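Local coordinates for protein hemolysins related proteins containing CBS domains (Klebsiella pneumoniae subsp. pneumoniae, PDB 3HF7) that is of unknown function but binds AMP through its CBS-domain pair, part of a longer, probably membrane-bound protein that may also bind flavin adenine dinucleotide, at residues D21-I26 with E70-A75; S25-L30 with R59-K64; I38-D43 with R74-I79; D46-M51 with G110-L115; G103-E108 with G114-E119. All coordinates share one frame; numbering follows the deposited sequence.

Interaction 1 of 5, residues D21-I26 with E70-A75; sequences DDWKSI and EIMLRA
Met72 of helix 69-75 reaches across to Trp23 and Ile26 of helix 23-31, a buried, wholly apolar helix-to-helix contact about 16 Å from the centre of the chain. Its side chain supplies both points of touch. The sulfur meets the branch methyl of Ile26, with Met72 SD 3.9 Å from Ile26 CG2, while the terminal methyl turns to the tryptophan, where Met72 CE lies 4.3 Å from Trp23 CZ3 at the rim of the indole and close to its plane. Because the sulfur of Met72 sits 5.4 Å from the centroid of the six-membered ring of Trp23 and 67° off its normal, this is a Met-aromatic contact of the oblique kind, not a sulfur lying over the face. The methionine runs straight out from its helix as far as SD (chi1 -174°, chi2 -175°) and bends only at chi3, which swings CE round toward the indole. Both helices belong to the helical layer beside the sheet of strands 16-18, 37-41 and 48-53 in the CBS fold, and side chains alone bring segments 21-26 and 70-75 together: their nearest CA atoms, those of Ile26 and Met72, are still 10.2 Å apart. Asp22 stands at the N-cap of helix 23-31, and Ile26 N donates to Asp22 O in the first turn. Asp21 OD1 is hydrogen-bonded to Gln29 NE2, while Thr68 OG1 binds Ile71 N at the start of the other helix.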
# COMPACT_ATOMS: atom_id res chain seq x y z
N ASP A 21 16.81 4.06 3.51
CA ASP A 21 17.53 5.09 2.75
C ASP A 21 17.81 6.37 3.55
O ASP A 21 17.10 6.70 4.50
CB ASP A 21 16.78 5.43 1.47
CG ASP A 21 16.65 4.24 0.56
OD1 ASP A 21 15.66 4.17 -0.20
OD2 ASP A 21 17.53 3.36 0.61
N ASP A 22 18.86 7.09 3.18
CA ASP A 22 19.14 8.37 3.81
C ASP A 22 17.95 9.26 3.56
O ASP A 22 17.25 9.12 2.56
CB ASP A 22 20.39 9.01 3.24
CG ASP A 22 20.31 9.21 1.75
OD1 ASP A 22 20.21 8.20 1.02
OD2 ASP A 22 20.33 10.37 1.29
N TRP A 23 17.72 10.18 4.48
CA TRP A 23 16.50 10.94 4.51
C TRP A 23 16.19 11.70 3.23
O TRP A 23 15.06 11.65 2.74
CB TRP A 23 16.52 11.88 5.70
CG TRP A 23 15.29 12.68 5.83
CD1 TRP A 23 15.19 14.03 5.73
CD2 TRP A 23 13.95 12.19 6.06
NE1 TRP A 23 13.88 14.43 5.90
CE2 TRP A 23 13.10 13.32 6.10
CE3 TRP A 23 13.40 10.92 6.24
CZ2 TRP A 23 11.72 13.21 6.32
CZ3 TRP A 23 12.03 10.81 6.44
CH2 TRP A 23 11.20 11.95 6.48
N LYS A 24 17.19 12.39 2.68
CA LYS A 24 17.01 13.12 1.43
C LYS A 24 16.52 12.17 0.33
O LYS A 24 15.69 12.55 -0.51
CB LYS A 24 18.30 13.83 1.01
N SER A 25 17.01 10.94 0.35
CA SER A 25 16.57 9.95 -0.63
C SER A 25 15.11 9.55 -0.42
O SER A 25 14.38 9.34 -1.38
CB SER A 25 17.47 8.73 -0.59
OG SER A 25 17.16 7.86 -1.66
N ILE A 26 14.69 9.45 0.84
CA ILE A 26 13.32 9.05 1.17
C ILE A 26 12.35 10.12 0.70
O ILE A 26 11.38 9.81 0.00
CB ILE A 26 13.14 8.77 2.68
CG1 ILE A 26 13.57 7.34 3.02
CG2 ILE A 26 11.70 9.02 3.11
CD1 ILE A 26 14.10 7.18 4.44
N GLU A 70 10.01 10.31 11.80
CA GLU A 70 9.07 10.00 12.87
C GLU A 70 7.64 10.47 12.54
O GLU A 70 6.66 9.74 12.76
CB GLU A 70 9.57 10.65 14.15
CG GLU A 70 8.57 10.66 15.26
CD GLU A 70 8.55 9.36 16.03
OE1 GLU A 70 8.82 8.29 15.42
OE2 GLU A 70 8.25 9.43 17.24
N ILE A 71 7.53 11.69 12.00
CA ILE A 71 6.25 12.25 11.59
C ILE A 71 5.67 11.42 10.45
O ILE A 71 4.48 11.05 10.49
CB ILE A 71 6.39 13.76 11.24
CG1 ILE A 71 6.15 14.64 12.49
CG2 ILE A 71 5.40 14.18 10.15
CD1 ILE A 71 7.17 14.50 13.64
N MET A 72 6.51 11.11 9.46
CA MET A 72 6.11 10.31 8.30
C MET A 72 5.52 8.97 8.72
O MET A 72 4.43 8.61 8.30
CB MET A 72 7.30 10.09 7.36
CG MET A 72 6.91 9.39 6.08
SD MET A 72 8.28 8.98 4.99
CE MET A 72 9.08 7.77 6.04
N LEU A 73 6.26 8.25 9.56
CA LEU A 73 5.84 6.92 10.00
C LEU A 73 4.54 6.90 10.79
O LEU A 73 3.72 5.98 10.65
CB LEU A 73 6.95 6.28 10.82
CG LEU A 73 8.15 5.87 9.96
CD1 LEU A 73 9.30 5.45 10.83
CD2 LEU A 73 7.75 4.76 9.02
N ARG A 74 4.32 7.93 11.61
CA ARG A 74 3.13 7.97 12.44
C ARG A 74 1.93 8.43 11.60
O ARG A 74 0.79 8.31 12.05
CB ARG A 74 3.37 8.85 13.67
CG ARG A 74 4.65 8.44 14.39
CD ARG A 74 4.67 8.80 15.86
NE ARG A 74 5.07 10.19 16.07
CZ ARG A 74 4.22 11.19 16.33
NH1 ARG A 74 2.90 10.97 16.42
NH2 ARG A 74 4.70 12.43 16.50
N ALA A 75 2.20 8.92 10.39
CA ALA A 75 1.17 9.37 9.46
C ALA A 75 0.67 8.22 8.59
O ALA A 75 -0.42 8.30 8.03
CB ALA A 75 1.71 10.48 8.60

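Interaction 2 of 5, residues S25-L30 with R59-K64; sequences SIVRQL and RLMTEK
Met61, near the end of helix 54-61, slots against Val27 and Leu30, which lie about one turn apart on helix 23-31. Its CG stands anti to the carbonyl carbon (chi1 -83°), the chain then extends to the sulfur, and a bend at chi3 of 70° separates the tasks of the last two atoms. Met61 CE touches Val27 CG1 at 3.8 Å, and Met61 SD touches Leu30 CD2, also at 3.8 Å. Both partner side chains run in the opposite direction to that of the methionine and slide past it, meeting it along their flanks. Val27 and Leu30 each direct the touching branch away from their own backbone N: Val27 CG1 is itself anti to N, and Leu30 CG is anti to N at chi1 -172° before CD2 carries the contact. No hydrogen bond crosses between the segments, but next to them Tyr58 OH is hydrogen-bonded to Leu30 O. Phe67 also lies against Met61, and Ile17 of strand 16-18 touches Leu30. The contact thus joins two helices laid beside the sheet of strands 16-18, 37-41 and 48-53, and the chain order is consistent with the beta-alpha-beta-beta-alpha topology of the CBS fold.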
# COMPACT_ATOMS: atom_id res chain seq x y z
N SER A 25 17.01 10.94 0.35
CA SER A 25 16.57 9.95 -0.63
C SER A 25 15.11 9.55 -0.42
O SER A 25 14.38 9.34 -1.38
CB SER A 25 17.47 8.73 -0.59
OG SER A 25 17.16 7.86 -1.66
N ILE A 26 14.69 9.45 0.84
CA ILE A 26 13.32 9.05 1.17
C ILE A 26 12.35 10.12 0.70
O ILE A 26 11.38 9.81 0.00
CB ILE A 26 13.14 8.77 2.68
CG1 ILE A 26 13.57 7.34 3.02
CG2 ILE A 26 11.70 9.02 3.11
CD1 ILE A 26 14.10 7.18 4.44
N VAL A 27 12.64 11.37 1.04
CA VAL A 27 11.78 12.48 0.63
C VAL A 27 11.71 12.56 -0.89
O VAL A 27 10.63 12.70 -1.46
CB VAL A 27 12.28 13.84 1.18
CG1 VAL A 27 11.29 14.94 0.84
CG2 VAL A 27 12.49 13.77 2.68
N ARG A 28 12.86 12.46 -1.55
CA ARG A 28 12.87 12.51 -3.00
C ARG A 28 11.89 11.46 -3.54
O ARG A 28 11.09 11.77 -4.43
CB ARG A 28 14.28 12.28 -3.53
CG ARG A 28 14.49 12.71 -4.99
CD ARG A 28 15.98 12.62 -5.41
NE ARG A 28 16.60 11.36 -4.97
CZ ARG A 28 17.61 11.26 -4.10
NH1 ARG A 28 18.17 12.34 -3.56
NH2 ARG A 28 18.08 10.06 -3.77
N GLN A 29 11.91 10.25 -2.99
CA GLN A 29 11.02 9.17 -3.46
C GLN A 29 9.55 9.48 -3.18
O GLN A 29 8.67 9.22 -4.01
CB GLN A 29 11.38 7.85 -2.80
CG GLN A 29 12.58 7.16 -3.38
CD GLN A 29 12.96 5.93 -2.59
OE1 GLN A 29 12.24 4.93 -2.60
NE2 GLN A 29 14.09 6.01 -1.88
N LEU A 30 9.31 10.02 -2.00
CA LEU A 30 7.98 10.37 -1.56
C LEU A 30 7.37 11.39 -2.51
O LEU A 30 6.30 11.17 -3.06
CB LEU A 30 8.06 10.93 -0.15
CG LEU A 30 6.76 11.19 0.57
CD1 LEU A 30 6.09 9.88 0.82
CD2 LEU A 30 7.08 11.89 1.87
N ARG A 59 0.91 17.06 2.53
CA ARG A 59 0.21 18.02 3.36
C ARG A 59 1.07 18.34 4.57
O ARG A 59 1.29 19.50 4.88
CB ARG A 59 -1.15 17.46 3.78
CG ARG A 59 -2.05 18.47 4.45
CD ARG A 59 -3.16 17.78 5.22
NE ARG A 59 -3.26 18.34 6.57
CZ ARG A 59 -2.77 17.75 7.68
NH1 ARG A 59 -2.91 18.35 8.86
NH2 ARG A 59 -2.17 16.57 7.60
N LEU A 60 1.58 17.31 5.24
CA LEU A 60 2.36 17.52 6.46
C LEU A 60 3.66 18.27 6.17
O LEU A 60 4.11 19.11 6.97
CB LEU A 60 2.63 16.19 7.14
CG LEU A 60 1.35 15.57 7.68
CD1 LEU A 60 1.53 14.10 7.95
CD2 LEU A 60 0.88 16.31 8.92
N MET A 61 4.24 17.95 5.01
CA MET A 61 5.48 18.54 4.55
C MET A 61 5.35 20.05 4.38
O MET A 61 6.31 20.78 4.63
CB MET A 61 5.92 17.90 3.23
CG MET A 61 6.67 16.60 3.40
SD MET A 61 6.78 15.63 1.88
CE MET A 61 7.90 16.58 0.88
N THR A 62 4.17 20.51 3.95
CA THR A 62 3.94 21.94 3.71
C THR A 62 3.83 22.76 5.01
O THR A 62 3.90 23.98 4.96
CB THR A 62 2.66 22.20 2.89
OG1 THR A 62 1.52 21.72 3.62
CG2 THR A 62 2.70 21.51 1.55
N GLU A 63 3.67 22.09 6.15
CA GLU A 63 3.43 22.80 7.41
C GLU A 63 4.66 23.45 8.03
O GLU A 63 5.78 23.23 7.56
CB GLU A 63 2.81 21.87 8.44
CG GLU A 63 1.36 21.60 8.20
CD GLU A 63 0.83 20.56 9.15
OE1 GLU A 63 1.55 20.23 10.12
OE2 GLU A 63 -0.31 20.07 8.92
N LYS A 64 4.43 24.23 9.09
CA LYS A 64 5.49 24.99 9.78
C LYS A 64 6.62 24.11 10.36
O LYS A 64 7.79 24.38 10.12
CB LYS A 64 4.90 25.91 10.86

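Interaction 3 of 5, residues I38-D43 with R74-I79; sequences IVLYRD and RAADEI
Leu40 and Ala76 make the tighter half of this contact, Leu40 having the most surface buried in it and Ala76 and Ile79 following equally. The leucine sends one methyl at the alanine, Leu40 CD1 lying 3.7 Å from Ala76 CB. With CG anti to the carbonyl carbon (chi1 -59°) and CD1 at the end of a fully extended chain (chi2 -180°), the side chain points straight from strand 37-41 at the chain as it leaves helix 69-75, and the CA atoms of Leu40 and Ala76 can stay 8.0 Å apart. Ile79 meets the strand three residues later and less closely. Its delta methyl, at the end of an extended CG1 branch, comes up to Val39, with Ile79 CD1 4.2 Å from Val39 CG1, and the two side chains cross at about a right angle.

Leu40 and Val39 are consecutive on the strand and serve opposite faces of the sheet, so the 74-79 segment passes from one face to the other round the outer strand, 48-53. The backbone of Asp77 is hydrogen-bonded to that of Met51 at this edge, and the segment leads on from the first sheet toward strand 81-83 of the second, as in a CBS pair. Ala76 also touches Ser50, and Ile79 touches Ala48. On the far side from Leu40, the side chain of Val39 is about 5 Å from the bound AMP, and its neighbour Ile38 lines the nucleotide pocket. Asp77 OD2 forms a salt bridge with Arg53 NE.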
# COMPACT_ATOMS: atom_id res chain seq x y z
N ILE A 38 1.53 4.39 -0.79
CA ILE A 38 2.77 3.65 -1.04
C ILE A 38 3.25 2.95 0.21
O ILE A 38 3.01 3.43 1.32
CB ILE A 38 3.92 4.54 -1.53
CG1 ILE A 38 4.05 5.77 -0.64
CG2 ILE A 38 3.72 4.88 -3.01
CD1 ILE A 38 5.42 5.96 -0.13
N VAL A 39 3.95 1.83 0.01
CA VAL A 39 4.35 0.98 1.12
C VAL A 39 5.62 1.52 1.76
O VAL A 39 6.57 1.87 1.06
CB VAL A 39 4.53 -0.52 0.69
CG1 VAL A 39 4.77 -1.41 1.91
CG2 VAL A 39 3.33 -1.02 -0.09
N LEU A 40 5.61 1.60 3.08
CA LEU A 40 6.83 1.85 3.85
C LEU A 40 7.34 0.51 4.36
O LEU A 40 6.60 -0.25 4.99
CB LEU A 40 6.53 2.80 5.01
CG LEU A 40 5.97 4.19 4.67
CD1 LEU A 40 5.76 4.99 5.97
CD2 LEU A 40 6.86 4.96 3.66
N TYR A 41 8.60 0.22 4.07
CA TYR A 41 9.21 -1.01 4.56
C TYR A 41 10.68 -0.82 4.95
O TYR A 41 11.32 0.18 4.59
CB TYR A 41 9.11 -2.11 3.49
CG TYR A 41 9.85 -1.77 2.21
CD1 TYR A 41 11.24 -1.92 2.11
CD2 TYR A 41 9.17 -1.29 1.10
CE1 TYR A 41 11.91 -1.61 0.93
CE2 TYR A 41 9.83 -0.96 -0.07
CZ TYR A 41 11.18 -1.12 -0.15
OH TYR A 41 11.80 -0.80 -1.33
N ARG A 42 11.21 -1.79 5.67
CA ARG A 42 12.60 -1.79 6.03
C ARG A 42 13.29 -2.90 5.24
O ARG A 42 13.05 -4.10 5.48
CB ARG A 42 12.71 -2.00 7.53
CG ARG A 42 13.95 -1.43 8.19
CD ARG A 42 13.81 -1.52 9.72
NE ARG A 42 12.88 -2.58 10.09
CZ ARG A 42 11.78 -2.43 10.83
NH1 ARG A 42 11.45 -1.24 11.34
NH2 ARG A 42 11.01 -3.48 11.08
N ASP A 43 14.13 -2.51 4.27
CA ASP A 43 14.97 -3.44 3.50
C ASP A 43 14.31 -4.07 2.28
O ASP A 43 14.84 -4.01 1.17
CB ASP A 43 15.51 -4.56 4.38
CG ASP A 43 16.57 -4.08 5.33
OD1 ASP A 43 17.31 -3.15 4.95
OD2 ASP A 43 16.67 -4.64 6.45
N ARG A 74 4.32 7.93 11.61
CA ARG A 74 3.13 7.97 12.44
C ARG A 74 1.93 8.43 11.60
O ARG A 74 0.79 8.31 12.05
CB ARG A 74 3.37 8.85 13.67
CG ARG A 74 4.65 8.44 14.39
CD ARG A 74 4.67 8.80 15.86
NE ARG A 74 5.07 10.19 16.07
CZ ARG A 74 4.22 11.19 16.33
NH1 ARG A 74 2.90 10.97 16.42
NH2 ARG A 74 4.70 12.43 16.50
N ALA A 75 2.20 8.92 10.39
CA ALA A 75 1.17 9.37 9.46
C ALA A 75 0.67 8.22 8.59
O ALA A 75 -0.42 8.30 8.03
CB ALA A 75 1.71 10.48 8.60
N ALA A 76 1.49 7.18 8.45
CA ALA A 76 1.11 6.00 7.68
C ALA A 76 0.10 5.16 8.46
O ALA A 76 0.03 5.26 9.69
CB ALA A 76 2.33 5.20 7.32
N ASP A 77 -0.69 4.37 7.73
CA ASP A 77 -1.68 3.47 8.32
C ASP A 77 -1.19 2.05 8.25
O ASP A 77 -0.44 1.67 7.34
CB ASP A 77 -2.99 3.53 7.55
CG ASP A 77 -3.43 4.95 7.30
OD1 ASP A 77 -3.86 5.61 8.28
OD2 ASP A 77 -3.34 5.39 6.13
N GLU A 78 -1.63 1.23 9.20
CA GLU A 78 -1.27 -0.16 9.16
C GLU A 78 -1.72 -0.76 7.85
O GLU A 78 -2.74 -0.37 7.31
CB GLU A 78 -1.86 -0.90 10.34
CG GLU A 78 -0.82 -1.17 11.40
CD GLU A 78 -0.53 0.05 12.26
OE1 GLU A 78 0.62 0.54 12.24
OE2 GLU A 78 -1.43 0.50 12.98
N ILE A 79 -0.94 -1.69 7.33
CA ILE A 79 -1.32 -2.35 6.10
C ILE A 79 -2.55 -3.25 6.32
O ILE A 79 -2.67 -3.92 7.36
CB ILE A 79 -0.15 -3.16 5.58
CG1 ILE A 79 1.04 -2.23 5.35
CG2 ILE A 79 -0.54 -3.89 4.31
CD1 ILE A 79 2.29 -2.93 4.90

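Interaction 4 of 5, residues D46-M51 with G110-L115; sequences DDAISM and GDIQGL
Ala48 and Met51 confront Ile112 and Leu115 in the seam between the two sheets of the CBS pair, next to the AMP pocket. The touching parts, 48-51 and 112-115, run 23° apart, yet belong to different sheets: even the nearest CA atoms, those of Met51 and Leu115, are 11.2 Å apart, and no hydrogen bond crosses. Side chains alone bridge the gap. Ile112 extends its CG1 branch (chi2 168°) to set CD1 against the small Ala48, Ile112 CD1 being 3.8 Å from Ala48 CB. Further along, Met51 folds back at chi2 and chi3 and offers its methyl, Met51 CE lying 4.3 Å from Leu115 CD2. Near the start of both segments, Asp46 OD1 and Asp111 OD1 approach to 4.6 Å, a like-charge pair probably eased by Arg11, which forms a salt bridge with Asp46 OD1 and a long, weak ion pair with Asp111 OD2. Gln113 NE2 bonds back to Asp111 O at 2.8 Å and 177°, from above the carbonyl plane. Gln113 and Gly114 form a classic beta bulge opposite Val105, and Ile49 and Ser50 another opposite Leu40. Strand 37-41 flanks Ala48 and Met51 through Val39, while Val102 of strand 102-106 lies against both Met51 and Leu115.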
# COMPACT_ATOMS: atom_id res chain seq x y z
N ASP A 46 9.82 -8.17 2.60
CA ASP A 46 9.80 -9.14 3.67
C ASP A 46 9.47 -8.46 4.96
O ASP A 46 9.15 -9.11 5.95
CB ASP A 46 11.16 -9.78 3.82
CG ASP A 46 11.46 -10.74 2.71
OD1 ASP A 46 10.56 -10.99 1.86
OD2 ASP A 46 12.60 -11.24 2.71
N ASP A 47 9.58 -7.14 4.96
CA ASP A 47 9.32 -6.38 6.16
C ASP A 47 8.51 -5.10 5.89
O ASP A 47 8.94 -3.99 6.22
CB ASP A 47 10.63 -6.07 6.90
CG ASP A 47 10.40 -5.68 8.34
OD1 ASP A 47 9.25 -5.74 8.82
OD2 ASP A 47 11.38 -5.30 9.00
N ALA A 48 7.33 -5.28 5.29
CA ALA A 48 6.40 -4.17 5.09
C ALA A 48 5.92 -3.66 6.44
O ALA A 48 5.60 -4.43 7.34
CB ALA A 48 5.24 -4.61 4.25
N ILE A 49 5.89 -2.34 6.58
CA ILE A 49 5.56 -1.74 7.87
C ILE A 49 4.20 -1.04 7.89
O ILE A 49 3.38 -1.27 8.78
CB ILE A 49 6.65 -0.75 8.30
CG1 ILE A 49 7.99 -1.47 8.32
CG2 ILE A 49 6.29 -0.14 9.66
CD1 ILE A 49 8.92 -1.02 9.40
N SER A 50 3.95 -0.19 6.90
CA SER A 50 2.72 0.58 6.85
C SER A 50 2.39 1.05 5.45
O SER A 50 3.21 0.96 4.53
CB SER A 50 2.83 1.76 7.81
OG SER A 50 4.07 2.41 7.63
N MET A 51 1.17 1.55 5.28
CA MET A 51 0.73 2.10 4.02
C MET A 51 0.55 3.60 4.22
O MET A 51 -0.14 4.02 5.16
CB MET A 51 -0.56 1.42 3.57
CG MET A 51 -1.01 1.78 2.18
SD MET A 51 -0.06 0.99 0.87
CE MET A 51 -0.44 -0.74 1.18
N GLY A 110 3.04 -15.49 4.92
CA GLY A 110 3.20 -14.07 5.21
C GLY A 110 3.93 -13.40 4.07
O GLY A 110 4.45 -12.30 4.22
N ASP A 111 3.93 -14.05 2.92
CA ASP A 111 4.66 -13.58 1.77
C ASP A 111 3.80 -12.76 0.81
O ASP A 111 2.86 -13.29 0.16
CB ASP A 111 5.24 -14.78 1.05
CG ASP A 111 6.58 -14.49 0.47
OD1 ASP A 111 7.53 -14.39 1.27
OD2 ASP A 111 6.66 -14.33 -0.76
N ILE A 112 4.14 -11.47 0.69
CA ILE A 112 3.40 -10.55 -0.14
C ILE A 112 3.50 -10.95 -1.59
O ILE A 112 4.61 -11.10 -2.10
CB ILE A 112 3.89 -9.12 0.03
CG1 ILE A 112 3.84 -8.73 1.51
CG2 ILE A 112 3.03 -8.17 -0.77
CD1 ILE A 112 4.57 -7.43 1.83
N GLN A 113 2.34 -11.14 -2.22
CA GLN A 113 2.22 -11.52 -3.64
C GLN A 113 1.93 -10.31 -4.53
O GLN A 113 2.37 -10.25 -5.69
CB GLN A 113 1.08 -12.53 -3.85
CG GLN A 113 1.17 -13.76 -2.99
CD GLN A 113 2.41 -14.57 -3.28
OE1 GLN A 113 2.57 -15.11 -4.38
NE2 GLN A 113 3.31 -14.65 -2.30
N GLY A 114 1.14 -9.37 -4.00
CA GLY A 114 0.79 -8.20 -4.79
C GLY A 114 -0.02 -7.15 -4.07
O GLY A 114 -0.23 -7.20 -2.85
N LEU A 115 -0.50 -6.19 -4.85
CA LEU A 115 -1.31 -5.10 -4.34
C LEU A 115 -2.68 -5.14 -5.03
O LEU A 115 -2.76 -5.34 -6.24
CB LEU A 115 -0.58 -3.79 -4.63
CG LEU A 115 -1.04 -2.37 -4.29
CD1 LEU A 115 -2.54 -2.20 -4.35
CD2 LEU A 115 -0.51 -1.98 -2.93

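Interaction 5 of 5, residues G103-E108 with G114-E119; sequences GLVVDE and GLVTVE. With AMP (adenosine monophosphate), chain B.
Gly103 and Val116 pair through both of their backbone groups: Gly103 N donates to Val116 O at 2.9 Å, and Val116 N returns the bond to Gly103 O at 3.0 Å, the straighter of the two at 173°. One hydrogen-bonded pair further, Val105 N donates to Gly114 O at 2.8 Å, and the backbone of Val105 also binds that of Gln113. Leu104 and Leu115, the non-hydrogen-bonded pair between them, leave the backbone of Leu104 to serve Tyr80 and Val82 on its other flank. Side chains sort onto two faces. Leu104 CD2 meets Leu115 CD2 at 3.5 Å on the face turned to the other sheet; Val105 CG2 and Val116 CG1, 4.0 Å apart, share the face covered by Val4 of helix 4-7. Thr117 is the N-cap of helix 118-126, its OG1 accepting from Asp120 N, and the same OG1 donates to AMP O3' at 3.0 Å, though its position is somewhat doubtful. Asp120 OD2, His35 ND1 and the backbone of Val15, Gly36 and Arg37 bind the nucleotide too. A twisted antiparallel hairpin running into a helix whose N-cap threonine meets the ribose O3' and whose first turn carries Asp120 is characteristic of the nucleotide site of a CBS pair.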
# COMPACT_ATOMS: atom_id res chain seq x y z
N GLY A 103 -5.09 -3.08 -0.32
CA GLY A 103 -4.67 -4.21 0.46
C GLY A 103 -3.42 -4.81 -0.13
O GLY A 103 -3.16 -4.68 -1.33
N LEU A 104 -2.64 -5.44 0.73
CA LEU A 104 -1.50 -6.22 0.28
C LEU A 104 -1.92 -7.66 0.30
O LEU A 104 -2.43 -8.16 1.33
CB LEU A 104 -0.29 -5.98 1.18
CG LEU A 104 0.40 -4.63 0.92
CD1 LEU A 104 1.77 -4.63 1.57
CD2 LEU A 104 0.51 -4.34 -0.57
N VAL A 105 -1.75 -8.33 -0.85
CA VAL A 105 -2.09 -9.74 -0.98
C VAL A 105 -0.97 -10.60 -0.43
O VAL A 105 0.19 -10.46 -0.81
CB VAL A 105 -2.37 -10.17 -2.43
CG1 VAL A 105 -2.51 -11.70 -2.52
CG2 VAL A 105 -3.63 -9.48 -2.92
N VAL A 106 -1.34 -11.50 0.46
CA VAL A 106 -0.37 -12.23 1.23
C VAL A 106 -0.60 -13.75 1.27
O VAL A 106 -1.73 -14.24 1.30
CB VAL A 106 -0.22 -11.61 2.64
CG1 VAL A 106 -0.96 -12.42 3.68
CG2 VAL A 106 1.24 -11.48 2.99
N ASP A 107 0.52 -14.44 1.24
CA ASP A 107 0.66 -15.87 1.38
C ASP A 107 0.18 -16.37 2.70
O ASP A 107 -0.08 -15.59 3.61
CB ASP A 107 2.15 -16.09 1.43
CG ASP A 107 2.57 -17.23 0.66
OD1 ASP A 107 2.04 -17.39 -0.45
OD2 ASP A 107 3.45 -17.96 1.16
N GLU A 108 0.15 -17.69 2.86
CA GLU A 108 -0.01 -18.27 4.18
C GLU A 108 1.33 -18.32 4.89
O GLU A 108 1.41 -18.69 6.06
CB GLU A 108 -0.59 -19.67 4.12
CG GLU A 108 -0.98 -20.07 2.73
CD GLU A 108 0.09 -20.89 2.08
OE1 GLU A 108 -0.08 -21.24 0.89
OE2 GLU A 108 1.10 -21.19 2.75
N GLY A 114 1.14 -9.37 -4.00
CA GLY A 114 0.79 -8.20 -4.79
C GLY A 114 -0.02 -7.15 -4.07
O GLY A 114 -0.23 -7.20 -2.85
N LEU A 115 -0.50 -6.19 -4.85
CA LEU A 115 -1.31 -5.10 -4.34
C LEU A 115 -2.68 -5.14 -5.03
O LEU A 115 -2.76 -5.34 -6.24
CB LEU A 115 -0.58 -3.79 -4.63
CG LEU A 115 -1.04 -2.37 -4.29
CD1 LEU A 115 -2.54 -2.20 -4.35
CD2 LEU A 115 -0.51 -1.98 -2.93
N VAL A 116 -3.75 -4.96 -4.26
CA VAL A 116 -5.10 -4.93 -4.82
C VAL A 116 -5.90 -3.73 -4.28
O VAL A 116 -5.65 -3.26 -3.16
CB VAL A 116 -5.83 -6.27 -4.56
CG1 VAL A 116 -6.17 -6.45 -3.08
CG2 VAL A 116 -7.08 -6.37 -5.42
N THR A 117 -6.82 -3.22 -5.09
CA THR A 117 -7.62 -2.07 -4.69
C THR A 117 -9.08 -2.27 -5.07
O THR A 117 -9.38 -2.97 -6.05
CB THR A 117 -7.16 -0.75 -5.35
OG1 THR A 117 -7.44 -0.81 -6.76
CG2 THR A 117 -5.67 -0.49 -5.12
N VAL A 118 -9.98 -1.63 -4.33
CA VAL A 118 -11.40 -1.71 -4.66
C VAL A 118 -11.67 -1.16 -6.05
O VAL A 118 -12.42 -1.78 -6.80
CB VAL A 118 -12.27 -0.96 -3.67
CG1 VAL A 118 -13.52 -1.76 -3.39
CG2 VAL A 118 -11.51 -0.70 -2.39
N GLU A 119 -11.08 -0.02 -6.39
CA GLU A 119 -11.17 0.48 -7.75
C GLU A 119 -10.94 -0.73 -8.67
O GLU A 119 -11.78 -1.04 -9.52
CB GLU A 119 -10.16 1.59 -8.03
P AMP B . -3.49 5.73 -7.90
O1P AMP B . -2.33 5.86 -8.88
O2P AMP B . -3.11 5.70 -6.44
O3P AMP B . -4.67 6.62 -8.18
O5' AMP B . -4.11 4.26 -8.20
C5' AMP B . -4.21 3.73 -9.53
C4' AMP B . -3.98 2.21 -9.53
O4' AMP B . -2.59 1.92 -9.54
C3' AMP B . -4.57 1.49 -8.32
O3' AMP B . -5.91 0.99 -8.53
C2' AMP B . -3.61 0.34 -8.09
O2' AMP B . -4.03 -0.82 -8.79
C1' AMP B . -2.29 0.80 -8.68
N9 AMP B . -1.45 1.16 -7.51
C8 AMP B . -1.88 1.95 -6.51
N7 AMP B . -0.92 2.11 -5.57
C5 AMP B . 0.15 1.41 -5.95
C6 AMP B . 1.48 1.17 -5.37
N6 AMP B . 1.83 1.74 -4.19
N1 AMP B . 2.32 0.37 -6.07
C2 AMP B . 1.96 -0.19 -7.25
N3 AMP B . 0.75 -0.02 -7.82
C4 AMP B . -0.19 0.77 -7.23

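How the interactions relate
Interactions 1 and 2 lie 8 Å apart between centres and share helix 23-31, which packs on helix 69-75 in one and helix 54-61 in the other; Ala75 and Leu60 join the latter two. Interaction 3 takes the chain on from helix 69-75 and touches interaction 4 across neighbouring strands 37-41 and 48-53. The centres of interactions 1 and 3 are 10 Å apart. Interaction 4 then passes to the second sheet, where interaction 5, centred 9 Å away, shares strand 112-117. Interactions 1 and 5, 24 Å apart on opposite sides of the chain's centre, follow in series, whereas interactions 3 and 4 interleave along the chain. Helix packing thus leads through one sheet to the other, with AMP bound at their junction.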